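Local coordinates for protein aminodeoxyfutalosine deaminase (Deinococcus radiodurans, PDB 2IMR) that catalyses the zinc-dependent deamination of aminodeoxyfutalosine to futalosine in menaquinone biosynthesis, and more weakly deaminates several adenosine derivatives, at residues 101-106 with 128-134; 138-142 with 162-168; 148-154 with 169-175. All coordinates share one frame. Residue numbers count along the deposited sequence, not the author numbering.

Contact 1. Residues 101-106 with 128-134; sequences HLDMSA and LRGVAAA. With ZN (zinc ion), chain B.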
# COMPACT_ATOMS: atom_id res chain seq x y z
N HIS A 101 -2.31 -3.28 7.66
CA HIS A 101 -2.71 -2.84 8.99
C HIS A 101 -2.27 -3.98 9.91
O HIS A 101 -2.80 -5.09 9.81
CB HIS A 101 -4.23 -2.71 9.11
CG HIS A 101 -4.83 -1.61 8.28
ND1 HIS A 101 -5.49 -0.53 8.83
CD2 HIS A 101 -4.94 -1.47 6.94
CE1 HIS A 101 -5.99 0.22 7.87
NE2 HIS A 101 -5.67 -0.32 6.71
N LEU A 102 -1.29 -3.72 10.78
CA LEU A 102 -0.82 -4.76 11.70
C LEU A 102 -1.72 -4.78 12.94
O LEU A 102 -1.73 -5.75 13.70
CB LEU A 102 0.64 -4.53 12.10
CG LEU A 102 1.62 -4.60 10.92
CD1 LEU A 102 3.05 -4.58 11.45
CD2 LEU A 102 1.39 -5.87 10.11
N ASP A 103 -2.46 -3.69 13.14
CA ASP A 103 -3.42 -3.59 14.24
C ASP A 103 -4.60 -2.80 13.69
O ASP A 103 -4.42 -1.89 12.87
CB ASP A 103 -2.81 -2.90 15.48
CG ASP A 103 -2.91 -1.38 15.44
OD1 ASP A 103 -2.19 -0.74 14.65
OD2 ASP A 103 -3.71 -0.82 16.23
N MET A 104 -5.81 -3.16 14.10
CA MET A 104 -7.01 -2.47 13.64
C MET A 104 -7.99 -2.29 14.79
O MET A 104 -7.72 -2.70 15.92
CB MET A 104 -7.69 -3.25 12.50
CG MET A 104 -6.84 -3.43 11.25
SD MET A 104 -7.69 -4.31 9.91
CE MET A 104 -8.77 -3.02 9.28
N SER A 105 -9.13 -1.68 14.48
CA SER A 105 -10.15 -1.44 15.49
C SER A 105 -11.51 -1.92 15.02
O SER A 105 -11.80 -1.93 13.83
CB SER A 105 -10.22 0.05 15.80
OG SER A 105 -11.30 0.33 16.68
N ALA A 106 -12.35 -2.33 15.97
CA ALA A 106 -13.69 -2.77 15.63
C ALA A 106 -14.38 -1.55 15.03
O ALA A 106 -15.28 -1.67 14.20
CB ALA A 106 -14.43 -3.23 16.88
N LEU A 128 -6.80 -8.99 15.14
CA LEU A 128 -5.88 -7.90 14.82
C LEU A 128 -6.12 -6.69 15.70
O LEU A 128 -6.50 -5.61 15.23
CB LEU A 128 -6.02 -7.49 13.34
CG LEU A 128 -5.71 -8.58 12.32
CD1 LEU A 128 -5.93 -8.04 10.91
CD2 LEU A 128 -4.27 -9.06 12.50
N ARG A 129 -5.89 -6.88 17.00
CA ARG A 129 -6.08 -5.82 17.98
C ARG A 129 -4.89 -5.79 18.93
O ARG A 129 -4.44 -6.83 19.40
CB ARG A 129 -7.33 -6.08 18.82
CG ARG A 129 -8.60 -6.34 18.04
CD ARG A 129 -9.34 -5.06 17.70
NE ARG A 129 -10.63 -5.37 17.10
CZ ARG A 129 -10.79 -5.75 15.84
NH1 ARG A 129 -9.74 -5.87 15.03
NH2 ARG A 129 -12.00 -6.07 15.39
N GLY A 130 -4.39 -4.59 19.21
CA GLY A 130 -3.31 -4.46 20.17
C GLY A 130 -1.87 -4.77 19.81
O GLY A 130 -1.55 -5.27 18.73
N VAL A 131 -1.01 -4.48 20.79
CA VAL A 131 0.43 -4.64 20.69
C VAL A 131 0.95 -6.04 20.37
O VAL A 131 1.77 -6.21 19.46
CB VAL A 131 1.10 -4.15 22.00
CG1 VAL A 131 2.60 -4.31 21.90
CG2 VAL A 131 0.73 -2.70 22.25
N ALA A 132 0.49 -7.04 21.11
CA ALA A 132 0.94 -8.42 20.89
C ALA A 132 0.74 -8.86 19.45
O ALA A 132 1.67 -9.35 18.81
CB ALA A 132 0.19 -9.36 21.83
N ALA A 133 -0.47 -8.68 18.93
CA ALA A 133 -0.78 -9.07 17.56
C ALA A 133 0.03 -8.26 16.54
O ALA A 133 0.43 -8.78 15.51
CB ALA A 133 -2.27 -8.89 17.30
N ALA A 134 0.27 -6.98 16.85
CA ALA A 134 1.04 -6.12 15.95
C ALA A 134 2.50 -6.57 15.89
O ALA A 134 3.09 -6.63 14.82
CB ALA A 134 0.95 -4.67 16.42
ZN ZN B . -6.09 -0.06 4.70
O HOH W 1 -0.45 -7.98 12.93
O HOH W 2 -5.44 -2.36 17.79
O HOH W 3 -7.07 -1.10 3.62
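The loop that leaves the zinc site at His101 bends at Leu102 and then runs extended through Asp103 to Ser105 past the residues leading into helix 130-143. One backbone hydrogen bond joins the two segments, from Met104 N to Leu128 O (2.8 Å). Two residues earlier, Leu102 O faces the first turn of the helix, with a CA-H...O contact to Ala134 CA (3.6 Å), and water 1 links Leu102 O to Ala133 O. Water 2 gathers Asp103 OD2, Met104 O and Gly130 N; at Gly130 the backbone angles would jam a CB against the preceding carbonyl. Leu128 CD1 meets Met104 SD (4.2 Å), and Leu102 CB meets Ala134 CB (4.3 Å). The guanidinium of Arg129 lays one face over Ala106 N while its NH1 bonds to Leu128 O (3.3 Å). His101 binds zinc through NE2 (2.1 Å), together with His99 and His240, as in metal-dependent amidohydrolases. The Asp103 carboxylate accepts from the backbone N of Trp154 and Ala155, just after strand 149-153; Val158 of helix 156-163 packs on Ala134, and Phe109 of helix 106-111 touches Met104 and Arg129.

Contact 2. Residues 138-142 with 162-168; sequences ADTLT and LLAREDL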
# COMPACT_ATOMS: atom_id res chain seq x y z
N ALA A 138 4.78 -7.75 12.71
CA ALA A 138 6.07 -7.19 12.34
C ALA A 138 7.09 -8.33 12.24
O ALA A 138 7.96 -8.31 11.37
CB ALA A 138 6.51 -6.17 13.38
N ASP A 139 6.99 -9.31 13.14
CA ASP A 139 7.92 -10.44 13.10
C ASP A 139 7.78 -11.15 11.76
O ASP A 139 8.77 -11.51 11.12
CB ASP A 139 7.62 -11.43 14.24
CG ASP A 139 7.99 -10.89 15.61
OD1 ASP A 139 8.78 -9.93 15.69
OD2 ASP A 139 7.49 -11.45 16.61
N THR A 140 6.54 -11.35 11.33
CA THR A 140 6.26 -12.01 10.07
C THR A 140 6.89 -11.25 8.90
O THR A 140 7.50 -11.84 8.01
CB THR A 140 4.74 -12.15 9.84
OG1 THR A 140 4.18 -12.97 10.87
CG2 THR A 140 4.44 -12.78 8.49
N LEU A 141 6.75 -9.93 8.90
CA LEU A 141 7.32 -9.11 7.85
C LEU A 141 8.83 -9.31 7.77
O LEU A 141 9.41 -9.39 6.69
CB LEU A 141 7.01 -7.63 8.09
CG LEU A 141 5.56 -7.20 7.88
CD1 LEU A 141 5.36 -5.77 8.37
CD2 LEU A 141 5.21 -7.32 6.40
N THR A 142 9.48 -9.36 8.93
CA THR A 142 10.92 -9.55 8.97
C THR A 142 11.32 -10.92 8.45
O THR A 142 12.29 -11.05 7.70
CB THR A 142 11.47 -9.36 10.40
OG1 THR A 142 11.18 -8.02 10.83
CG2 THR A 142 12.98 -9.58 10.43
N LEU A 162 5.82 -0.30 17.69
CA LEU A 162 6.39 -0.45 16.35
C LEU A 162 7.48 0.57 16.05
O LEU A 162 8.48 0.26 15.39
CB LEU A 162 5.29 -0.35 15.30
CG LEU A 162 4.19 -1.42 15.42
CD1 LEU A 162 3.19 -1.26 14.28
CD2 LEU A 162 4.82 -2.80 15.39
N LEU A 163 7.30 1.78 16.56
CA LEU A 163 8.28 2.83 16.34
C LEU A 163 9.63 2.41 16.92
O LEU A 163 10.68 2.87 16.46
CB LEU A 163 7.76 4.12 16.99
CG LEU A 163 8.09 5.47 16.34
CD1 LEU A 163 7.93 5.41 14.82
CD2 LEU A 163 7.15 6.52 16.95
N ALA A 164 9.61 1.52 17.90
CA ALA A 164 10.83 1.05 18.55
C ALA A 164 11.42 -0.22 17.93
O ALA A 164 12.45 -0.72 18.39
CB ALA A 164 10.57 0.82 20.04
N ARG A 165 10.78 -0.73 16.89
CA ARG A 165 11.27 -1.94 16.21
C ARG A 165 12.46 -1.60 15.32
O ARG A 165 12.31 -0.99 14.26
CB ARG A 165 10.16 -2.57 15.37
CG ARG A 165 9.01 -3.18 16.17
CD ARG A 165 9.37 -4.54 16.76
NE ARG A 165 9.71 -5.51 15.72
CZ ARG A 165 9.16 -6.71 15.60
NH1 ARG A 165 8.23 -7.10 16.47
NH2 ARG A 165 9.53 -7.52 14.62
N GLU A 166 13.65 -2.00 15.74
CA GLU A 166 14.87 -1.73 14.99
C GLU A 166 14.94 -2.52 13.68
O GLU A 166 15.71 -2.18 12.79
CB GLU A 166 16.09 -2.05 15.84
CG GLU A 166 16.18 -1.24 17.12
CD GLU A 166 17.39 -1.60 17.96
OE1 GLU A 166 18.53 -1.46 17.46
OE2 GLU A 166 17.21 -2.02 19.13
N ASP A 167 14.12 -3.56 13.56
CA ASP A 167 14.13 -4.40 12.37
C ASP A 167 13.19 -3.96 11.24
O ASP A 167 13.28 -4.48 10.13
CB ASP A 167 13.81 -5.85 12.77
CG ASP A 167 12.46 -6.00 13.43
OD1 ASP A 167 12.11 -5.15 14.28
OD2 ASP A 167 11.74 -6.97 13.11
N LEU A 168 12.30 -3.02 11.54
CA LEU A 168 11.35 -2.53 10.53
C LEU A 168 11.88 -1.32 9.77
O LEU A 168 12.70 -0.55 10.27
CB LEU A 168 10.03 -2.12 11.19
CG LEU A 168 9.07 -3.17 11.74
CD1 LEU A 168 7.90 -2.47 12.43
CD2 LEU A 168 8.57 -4.06 10.61
O HOH W 4 11.21 -5.81 8.66
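Ala138 is the small bump at the middle of this interface: its CB points from helix 130-143 into a hollow walled by Arg165, Leu162 and Leu168. The flat guanidinium of Arg165 lies over this methyl (CB to CZ 3.5 Å), while Leu168 CD2 (4.0 Å) and Leu162 CD2 (4.3 Å) close in on the same Ala138 CB. One turn on, Leu141 CD1 touches Leu168 CD2 (4.3 Å). Around its edge the guanidinium is held by acids: Arg165 NH2 bonds to Asp139 OD1 (2.7 Å) and to Asp167 OD2 (2.7 Å), and Arg165 NE to Asp167 OD1 (2.8 Å). Thr142 OG1 donates to Asp167 OD2 (2.6 Å), and water 4 joins Thr142 OG1 to Asp167 O. A type I turn from Arg165 to Leu168 brings Arg165 and Asp167 together; Gln135, a turn before Asp139, takes Arg165 NH1. The result is a salt-bridge network laid beside an apolar patch, where one outer helix of the TIM-barrel-like amidohydrolase fold packs against the loop that leads from the next helix into strand 170-176.

Contact 3. Residues 148-154 with 169-175; sequences GVGDIVW and SGTLYFE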
# COMPACT_ATOMS: atom_id res chain seq x y z
N GLY A 148 10.60 -3.12 3.01
CA GLY A 148 9.92 -2.01 3.64
C GLY A 148 8.43 -2.26 3.83
O GLY A 148 7.86 -3.16 3.22
N VAL A 149 7.81 -1.47 4.69
CA VAL A 149 6.38 -1.61 4.93
C VAL A 149 5.71 -0.25 5.11
O VAL A 149 6.32 0.70 5.61
CB VAL A 149 6.09 -2.46 6.20
CG1 VAL A 149 6.66 -1.78 7.43
CG2 VAL A 149 4.58 -2.66 6.36
N GLY A 150 4.46 -0.18 4.66
CA GLY A 150 3.65 1.02 4.80
C GLY A 150 2.53 0.54 5.70
O GLY A 150 1.56 -0.05 5.23
N ASP A 151 2.67 0.77 7.00
CA ASP A 151 1.67 0.29 7.96
C ASP A 151 0.75 1.35 8.52
O ASP A 151 1.20 2.41 8.96
CB ASP A 151 2.37 -0.43 9.12
CG ASP A 151 1.39 -0.99 10.13
OD1 ASP A 151 0.46 -1.70 9.70
OD2 ASP A 151 1.54 -0.74 11.35
N ILE A 152 -0.54 1.05 8.51
CA ILE A 152 -1.54 1.95 9.06
C ILE A 152 -1.70 1.52 10.51
O ILE A 152 -1.98 0.36 10.80
CB ILE A 152 -2.89 1.81 8.33
CG1 ILE A 152 -2.70 2.03 6.82
CG2 ILE A 152 -3.89 2.81 8.91
CD1 ILE A 152 -1.99 3.34 6.47
N VAL A 153 -1.53 2.47 11.43
CA VAL A 153 -1.62 2.21 12.86
C VAL A 153 -2.85 2.85 13.49
O VAL A 153 -3.15 4.02 13.23
CB VAL A 153 -0.37 2.76 13.61
CG1 VAL A 153 -0.48 2.45 15.10
CG2 VAL A 153 0.89 2.16 13.04
N TRP A 154 -3.54 2.09 14.33
CA TRP A 154 -4.72 2.59 15.02
C TRP A 154 -4.44 2.93 16.48
O TRP A 154 -4.56 4.09 16.89
CB TRP A 154 -5.86 1.57 14.96
CG TRP A 154 -7.07 2.01 15.76
CD1 TRP A 154 -7.29 1.79 17.09
CD2 TRP A 154 -8.16 2.80 15.29
NE1 TRP A 154 -8.46 2.41 17.48
CE2 TRP A 154 -9.02 3.04 16.39
CE3 TRP A 154 -8.50 3.34 14.04
CZ2 TRP A 154 -10.19 3.79 16.28
CZ3 TRP A 154 -9.68 4.09 13.93
CH2 TRP A 154 -10.51 4.30 15.05
N SER A 169 11.39 -1.15 8.54
CA SER A 169 11.77 -0.00 7.73
C SER A 169 10.55 0.40 6.90
O SER A 169 9.74 -0.45 6.52
CB SER A 169 12.96 -0.33 6.81
OG SER A 169 12.56 -1.07 5.67
N GLY A 170 10.41 1.69 6.64
CA GLY A 170 9.28 2.17 5.88
C GLY A 170 8.59 3.33 6.57
O GLY A 170 9.25 4.22 7.11
N THR A 171 7.26 3.32 6.56
CA THR A 171 6.48 4.37 7.19
C THR A 171 5.34 3.82 8.03
O THR A 171 4.67 2.87 7.62
CB THR A 171 5.86 5.30 6.13
OG1 THR A 171 6.90 5.85 5.31
CG2 THR A 171 5.08 6.43 6.79
N LEU A 172 5.13 4.42 9.19
CA LEU A 172 4.03 4.03 10.09
C LEU A 172 3.06 5.20 10.08
O LEU A 172 3.36 6.27 10.62
CB LEU A 172 4.55 3.81 11.51
CG LEU A 172 5.66 2.76 11.67
CD1 LEU A 172 6.07 2.68 13.13
CD2 LEU A 172 5.17 1.41 11.16
N TYR A 173 1.90 5.00 9.45
CA TYR A 173 0.87 6.04 9.34
C TYR A 173 -0.16 5.94 10.47
O TYR A 173 -0.82 4.91 10.63
CB TYR A 173 0.14 5.90 8.01
CG TYR A 173 1.02 5.89 6.77
CD1 TYR A 173 1.26 7.06 6.05
CD2 TYR A 173 1.55 4.70 6.29
CE1 TYR A 173 2.00 7.04 4.87
CE2 TYR A 173 2.30 4.66 5.12
CZ TYR A 173 2.52 5.83 4.41
OH TYR A 173 3.23 5.78 3.24
N PHE A 174 -0.33 7.03 11.22
CA PHE A 174 -1.30 7.07 12.31
C PHE A 174 -2.67 7.34 11.70
O PHE A 174 -2.88 8.37 11.07
CB PHE A 174 -0.93 8.17 13.32
CG PHE A 174 -1.77 8.17 14.57
CD1 PHE A 174 -2.03 6.98 15.25
CD2 PHE A 174 -2.26 9.36 15.09
CE1 PHE A 174 -2.78 6.98 16.43
CE2 PHE A 174 -3.01 9.37 16.27
CZ PHE A 174 -3.27 8.18 16.94
N GLU A 175 -3.61 6.42 11.90
CA GLU A 175 -4.93 6.58 11.31
C GLU A 175 -5.85 7.51 12.09
O GLU A 175 -5.93 7.42 13.31
CB GLU A 175 -5.60 5.22 11.13
CG GLU A 175 -6.73 5.22 10.12
CD GLU A 175 -7.22 3.82 9.81
OE1 GLU A 175 -7.73 3.15 10.72
OE2 GLU A 175 -7.09 3.40 8.64
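Ser169 O accepts a hydrogen bond from Val149 N (2.8 Å). At Gly170 a side chain is ruled out twice over: a CB would clash with Val149 O and with the preceding carbonyl; Gly170 CA instead makes a CA-H...O contact with Val149 O (3.3 Å). Thr171 N then donates to Val149 O (2.9 Å) and Thr171 O accepts from Asp151 N (3.0 Å); its hydroxyl bonds to Arg207 and to the backbone of Val395. Leu172 faces the side of the sheet shared by Asp151 and Val153, touching Asp151 CB through CD2 (3.9 Å) and packing on Met159, Leu162 and Leu163. These belong to helix 156-163, the crossover of a parallel beta-alpha-beta unit, the repeat of the TIM-barrel-like fold of amidohydrolases, here with the strand axes 4.6 Å apart and 24° off parallel. Tyr173 turns to the other face with Ile152, whose CD1 meets Tyr173 CB (3.7 Å); its ring edge lies by Gly150 CA (CE2 to CA 3.9 Å), where there is no side chain in the way. Tyr173 N donates to Asp151 O (2.7 Å) and its O accepts from Val153 N (2.7 Å), straddling Ile152. Phe174 brings CE1 to 3.4 Å from Trp154 O and meets Trp198 edge-to-face. Glu175 N donates to Val153 O (2.8 Å), and its carboxylate, probably substrate-binding, sets OE2 3.3 Å from Ile152 CG2 and OE1 at the Trp154 ring edge, beside His101, His213 and His240.

In the fold
Contact 3 lies deepest, its centre about 10 Å from the centre of the chain, against about 17 Å for the centres of the other two, and relies on regular parallel-strand hydrogen bonds. Contact 1 is also largely buried but irregular, with one direct backbone bond, two bridging waters and a zinc ligand. Contact 2, partly buried, is the one with salt bridges. Helix 130-143 serves contacts 1 and 2, and Leu102 CD1 lies 4.0 Å from Leu141 CD1 between them. Contact 3 meets contact 1 through Leu102 N and Asp151 OD1 (2.9 Å), and contact 2 through Leu162 CB and Leu172 CD1 (3.8 Å). The metal-site end belongs to contacts 1 and 3, which bring His101 and Glu175 together.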